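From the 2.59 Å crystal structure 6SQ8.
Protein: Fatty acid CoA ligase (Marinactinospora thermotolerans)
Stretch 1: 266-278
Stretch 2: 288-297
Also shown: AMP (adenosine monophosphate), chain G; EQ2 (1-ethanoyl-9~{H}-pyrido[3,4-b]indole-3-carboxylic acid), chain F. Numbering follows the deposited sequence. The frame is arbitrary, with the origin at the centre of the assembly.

Stretch 1 266-278: SLRRVVYGGAPAV
Stretch 2 288-297: RMGAVLMQNY

Neighbouring parallel strands are commonly joined at two levels, by side chains packed against one another and by a backbone ladder, and the fatty acid CoA ligase offers a compact example. At the apolar centre of the contact between the two stretches lies V270 (chi1 t). V270 CG2 meets V292 CG2 (V292 chi1 m) at 3.7 Å, while V270 CG1 lies 3.8 Å from M289 CE and 4.1 Å from L293 CD1. M289 closes a helix; G290 then leaves helical geometry at phi/psi 89/-170, and the chain passes through A291 and V292 into strand 293-297. L293, with chi1 at -127° and chi2 p, also places CG 4.0 Å from CE1 of Y272.

Beneath these contacts, the strand that begins at R269 runs parallel to 293-297, their axes inclined by 33°. V270 pairs with L293, V271 with M294 and Y272 with Q295, at CA-CA spacings of 4.8 to 5.0 Å. V270, L293, Y272 and Q295 occupy one face; V271 and M294 (chi1 and chi2 t, chi3 m) occupy the other. Alternate residues of each stretch supply the hydrogen bonds: V270 N to V292 O, 2.7 Å; M294 N to V270 O, 2.9 Å; Y272 N to M294 O, 3.0 Å; and N296 N to Y272 O, 2.9 Å. CA-H...O contacts reinforce them, including V271 CA to M294 O at 3.2 Å.

Toward the polar edge, Y272 (chi1 p, chi2 -81°) and extended Q295 (chi1 and chi2 t) combine both chemistries. Q295 CG sits over the ring face, 3.8 Å from the Y272 centroid, and Q295 NE2 donates to Y272 OH at 2.9 Å. The ladder ends beside AMP, whose N6 donates to N296 O at 2.5 Å and to Q295 OE1 at 3.3 Å. At G273 (165/-175), a CB would clash with N296 O, so the absent side chain lets the backbones remain close.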

# COMPACT_ATOMS: atom_id res chain seq x y z
N SER A 266 0.76 -22.70 -9.77
CA SER A 266 0.19 -22.56 -8.42
C SER A 266 -0.52 -21.21 -8.23
O SER A 266 -1.41 -21.13 -7.39
CB SER A 266 1.21 -22.78 -7.32
OG SER A 266 2.33 -21.93 -7.47
N LEU A 267 -0.16 -20.18 -9.02
CA LEU A 267 -0.73 -18.83 -8.81
C LEU A 267 -2.25 -18.85 -9.06
O LEU A 267 -2.72 -19.31 -10.05
CB LEU A 267 -0.03 -17.80 -9.70
CG LEU A 267 1.39 -17.41 -9.28
CD1 LEU A 267 2.08 -16.57 -10.34
CD2 LEU A 267 1.38 -16.69 -7.95
N ARG A 268 -2.99 -18.32 -8.10
CA ARG A 268 -4.39 -17.98 -8.31
C ARG A 268 -4.54 -16.45 -8.35
O ARG A 268 -5.47 -15.99 -8.98
CB ARG A 268 -5.27 -18.64 -7.23
CG ARG A 268 -5.37 -20.16 -7.33
CD ARG A 268 -6.38 -20.72 -8.33
N ARG A 269 -3.61 -15.68 -7.76
CA ARG A 269 -3.69 -14.23 -7.77
C ARG A 269 -2.32 -13.54 -7.68
O ARG A 269 -1.57 -13.73 -6.74
CB ARG A 269 -4.64 -13.75 -6.67
CG ARG A 269 -5.96 -13.22 -7.25
CD ARG A 269 -7.14 -13.38 -6.36
NE ARG A 269 -8.39 -13.49 -7.10
CZ ARG A 269 -8.78 -14.64 -7.65
NH1 ARG A 269 -7.88 -15.52 -8.04
NH2 ARG A 269 -10.07 -14.99 -7.71
N VAL A 270 -2.00 -12.74 -8.70
CA VAL A 270 -0.90 -11.83 -8.68
C VAL A 270 -1.47 -10.44 -8.44
O VAL A 270 -2.07 -9.86 -9.32
CB VAL A 270 -0.07 -11.88 -9.98
CG1 VAL A 270 1.00 -10.80 -10.00
CG2 VAL A 270 0.57 -13.24 -10.17
N VAL A 271 -1.31 -9.95 -7.22
CA VAL A 271 -1.95 -8.75 -6.77
C VAL A 271 -0.96 -7.60 -6.86
O VAL A 271 0.17 -7.72 -6.42
CB VAL A 271 -2.49 -8.90 -5.34
CG1 VAL A 271 -3.34 -7.71 -4.93
CG2 VAL A 271 -3.27 -10.20 -5.19
N TYR A 272 -1.42 -6.48 -7.41
CA TYR A 272 -0.57 -5.31 -7.51
C TYR A 272 -1.41 -4.07 -7.26
O TYR A 272 -2.62 -4.07 -7.47
CB TYR A 272 0.14 -5.29 -8.88
CG TYR A 272 -0.77 -4.95 -10.03
CD1 TYR A 272 -1.60 -5.91 -10.60
CD2 TYR A 272 -0.83 -3.65 -10.53
CE1 TYR A 272 -2.46 -5.58 -11.64
CE2 TYR A 272 -1.68 -3.33 -11.58
CZ TYR A 272 -2.50 -4.29 -12.13
OH TYR A 272 -3.35 -3.95 -13.15
N GLY A 273 -0.76 -3.01 -6.78
CA GLY A 273 -1.42 -1.74 -6.52
C GLY A 273 -0.54 -0.87 -5.64
O GLY A 273 0.60 -1.24 -5.32
N GLY A 274 -1.07 0.29 -5.25
CA GLY A 274 -0.37 1.19 -4.38
C GLY A 274 0.14 2.41 -5.12
O GLY A 274 0.59 3.39 -4.52
N ALA A 275 0.03 2.37 -6.44
CA ALA A 275 0.52 3.42 -7.33
C ALA A 275 -0.22 3.32 -8.66
O ALA A 275 -0.72 2.24 -9.00
CB ALA A 275 2.02 3.26 -7.50
N PRO A 276 -0.30 4.41 -9.45
CA PRO A 276 -1.03 4.35 -10.72
C PRO A 276 -0.30 3.38 -11.66
O PRO A 276 0.92 3.32 -11.68
CB PRO A 276 -1.01 5.80 -11.25
CG PRO A 276 -0.58 6.63 -10.06
CD PRO A 276 0.31 5.72 -9.23
N ALA A 277 -1.10 2.59 -12.39
CA ALA A 277 -0.59 1.56 -13.26
C ALA A 277 -0.45 2.14 -14.67
O ALA A 277 -1.22 3.01 -15.06
CB ALA A 277 -1.51 0.37 -13.23
N VAL A 278 0.54 1.67 -15.40
CA VAL A 278 0.73 2.01 -16.79
C VAL A 278 -0.06 1.01 -17.63
O VAL A 278 0.33 -0.15 -17.73
CB VAL A 278 2.23 2.02 -17.14
CG1 VAL A 278 2.49 2.21 -18.61
CG2 VAL A 278 2.96 3.09 -16.36
N ARG A 288 1.36 -12.07 -20.56
CA ARG A 288 2.53 -12.93 -20.24
C ARG A 288 2.21 -13.82 -19.02
O ARG A 288 2.67 -14.94 -18.99
CB ARG A 288 3.82 -12.10 -20.07
CG ARG A 288 4.61 -11.92 -21.37
CD ARG A 288 5.53 -10.72 -21.47
N MET A 289 1.44 -13.30 -18.05
CA MET A 289 1.16 -14.00 -16.78
C MET A 289 -0.15 -14.78 -16.75
O MET A 289 -0.36 -15.58 -15.84
CB MET A 289 1.10 -13.00 -15.62
CG MET A 289 2.39 -12.22 -15.47
SD MET A 289 3.30 -12.82 -14.03
CE MET A 289 3.23 -11.32 -13.06
N GLY A 290 -1.08 -14.52 -17.65
CA GLY A 290 -2.29 -15.33 -17.64
C GLY A 290 -3.33 -14.73 -16.72
O GLY A 290 -3.23 -13.60 -16.43
N ALA A 291 -4.40 -15.48 -16.47
CA ALA A 291 -5.60 -15.00 -15.83
C ALA A 291 -5.47 -15.06 -14.31
O ALA A 291 -6.32 -15.61 -13.64
CB ALA A 291 -6.77 -15.81 -16.32
N VAL A 292 -4.42 -14.42 -13.78
CA VAL A 292 -4.15 -14.36 -12.36
C VAL A 292 -3.97 -12.91 -11.90
O VAL A 292 -3.85 -12.68 -10.71
CB VAL A 292 -2.93 -15.22 -12.00
CG1 VAL A 292 -3.17 -16.67 -12.37
CG2 VAL A 292 -1.66 -14.74 -12.65
N LEU A 293 -4.00 -11.94 -12.80
CA LEU A 293 -3.71 -10.56 -12.48
C LEU A 293 -4.91 -9.93 -11.79
O LEU A 293 -6.02 -9.99 -12.29
CB LEU A 293 -3.38 -9.78 -13.76
CG LEU A 293 -2.06 -9.03 -13.70
CD1 LEU A 293 -0.91 -10.00 -13.58
CD2 LEU A 293 -1.87 -8.17 -14.93
N MET A 294 -4.65 -9.31 -10.63
CA MET A 294 -5.64 -8.53 -9.91
C MET A 294 -4.99 -7.24 -9.40
O MET A 294 -3.94 -7.27 -8.74
CB MET A 294 -6.18 -9.32 -8.72
CG MET A 294 -7.05 -8.48 -7.80
SD MET A 294 -7.96 -9.45 -6.58
CE MET A 294 -9.37 -9.97 -7.55
N GLN A 295 -5.67 -6.11 -9.66
CA GLN A 295 -5.27 -4.84 -9.13
C GLN A 295 -6.08 -4.56 -7.85
O GLN A 295 -7.22 -5.01 -7.74
CB GLN A 295 -5.44 -3.75 -10.19
CG GLN A 295 -4.57 -2.52 -9.96
CD GLN A 295 -4.93 -1.39 -10.89
OE1 GLN A 295 -5.57 -0.45 -10.46
NE2 GLN A 295 -4.56 -1.51 -12.17
N ASN A 296 -5.46 -3.85 -6.91
CA ASN A 296 -6.07 -3.39 -5.67
C ASN A 296 -5.88 -1.87 -5.61
O ASN A 296 -4.81 -1.36 -5.93
CB ASN A 296 -5.44 -4.05 -4.44
CG ASN A 296 -6.00 -5.41 -4.08
OD1 ASN A 296 -6.77 -6.01 -4.85
ND2 ASN A 296 -5.60 -5.93 -2.93
N TYR A 297 -6.92 -1.17 -5.19
CA TYR A 297 -6.88 0.26 -4.90
C TYR A 297 -7.33 0.47 -3.46
O TYR A 297 -8.36 -0.03 -3.03
CB TYR A 297 -7.76 1.01 -5.90
CG TYR A 297 -8.19 2.41 -5.51
CD1 TYR A 297 -7.27 3.37 -5.12
CD2 TYR A 297 -9.54 2.78 -5.56
CE1 TYR A 297 -7.66 4.66 -4.79
CE2 TYR A 297 -9.94 4.06 -5.24
CZ TYR A 297 -9.00 5.01 -4.86
OH TYR A 297 -9.41 6.27 -4.55
P AMP G . -1.55 7.09 0.35
O1P AMP G . -2.19 6.03 1.20
O2P AMP G . -2.11 8.51 0.57
O3P AMP G . -0.04 7.00 0.42
O5' AMP G . -1.95 6.63 -1.17
C5' AMP G . -3.25 6.73 -1.78
C4' AMP G . -3.18 7.16 -3.25
O4' AMP G . -2.38 6.29 -4.04
C3' AMP G . -4.53 7.11 -3.91
O3' AMP G . -5.06 8.39 -3.74
C2' AMP G . -4.31 6.74 -5.37
O2' AMP G . -4.23 7.82 -6.33
C1' AMP G . -2.97 6.01 -5.32
N9 AMP G . -3.22 4.56 -5.53
C8 AMP G . -3.16 3.57 -4.61
N7 AMP G . -3.45 2.37 -5.19
C5 AMP G . -3.71 2.61 -6.49
C6 AMP G . -4.10 1.80 -7.68
N6 AMP G . -4.25 0.47 -7.59
N1 AMP G . -4.27 2.45 -8.84
C2 AMP G . -4.10 3.80 -8.94
N3 AMP G . -3.76 4.60 -7.92
C4 AMP G . -3.55 4.06 -6.70
C1 EQ2 F . -5.09 -2.24 -1.42
C2 EQ2 F . -4.04 -1.21 -1.61
O1 EQ2 F . -3.40 -1.20 -2.65
C3 EQ2 F . -3.73 -0.24 -0.50
N1 EQ2 F . -3.04 0.86 -0.84
C4 EQ2 F . -2.71 1.76 0.10
C5 EQ2 F . -1.89 2.96 -0.35
O2 EQ2 F . -1.63 3.08 -1.56
O3 EQ2 F . -1.51 3.71 0.57
C6 EQ2 F . -3.04 1.60 1.44
C7 EQ2 F . -3.75 0.48 1.82
C8 EQ2 F . -4.27 -0.01 3.07
C9 EQ2 F . -4.27 0.45 4.38
C10 EQ2 F . -4.89 -0.30 5.35
C11 EQ2 F . -5.53 -1.50 5.04
C12 EQ2 F . -5.57 -1.97 3.75
C13 EQ2 F . -4.93 -1.22 2.77
N2 EQ2 F . -4.81 -1.47 1.42
C14 EQ2 F . -4.11 -0.46 0.83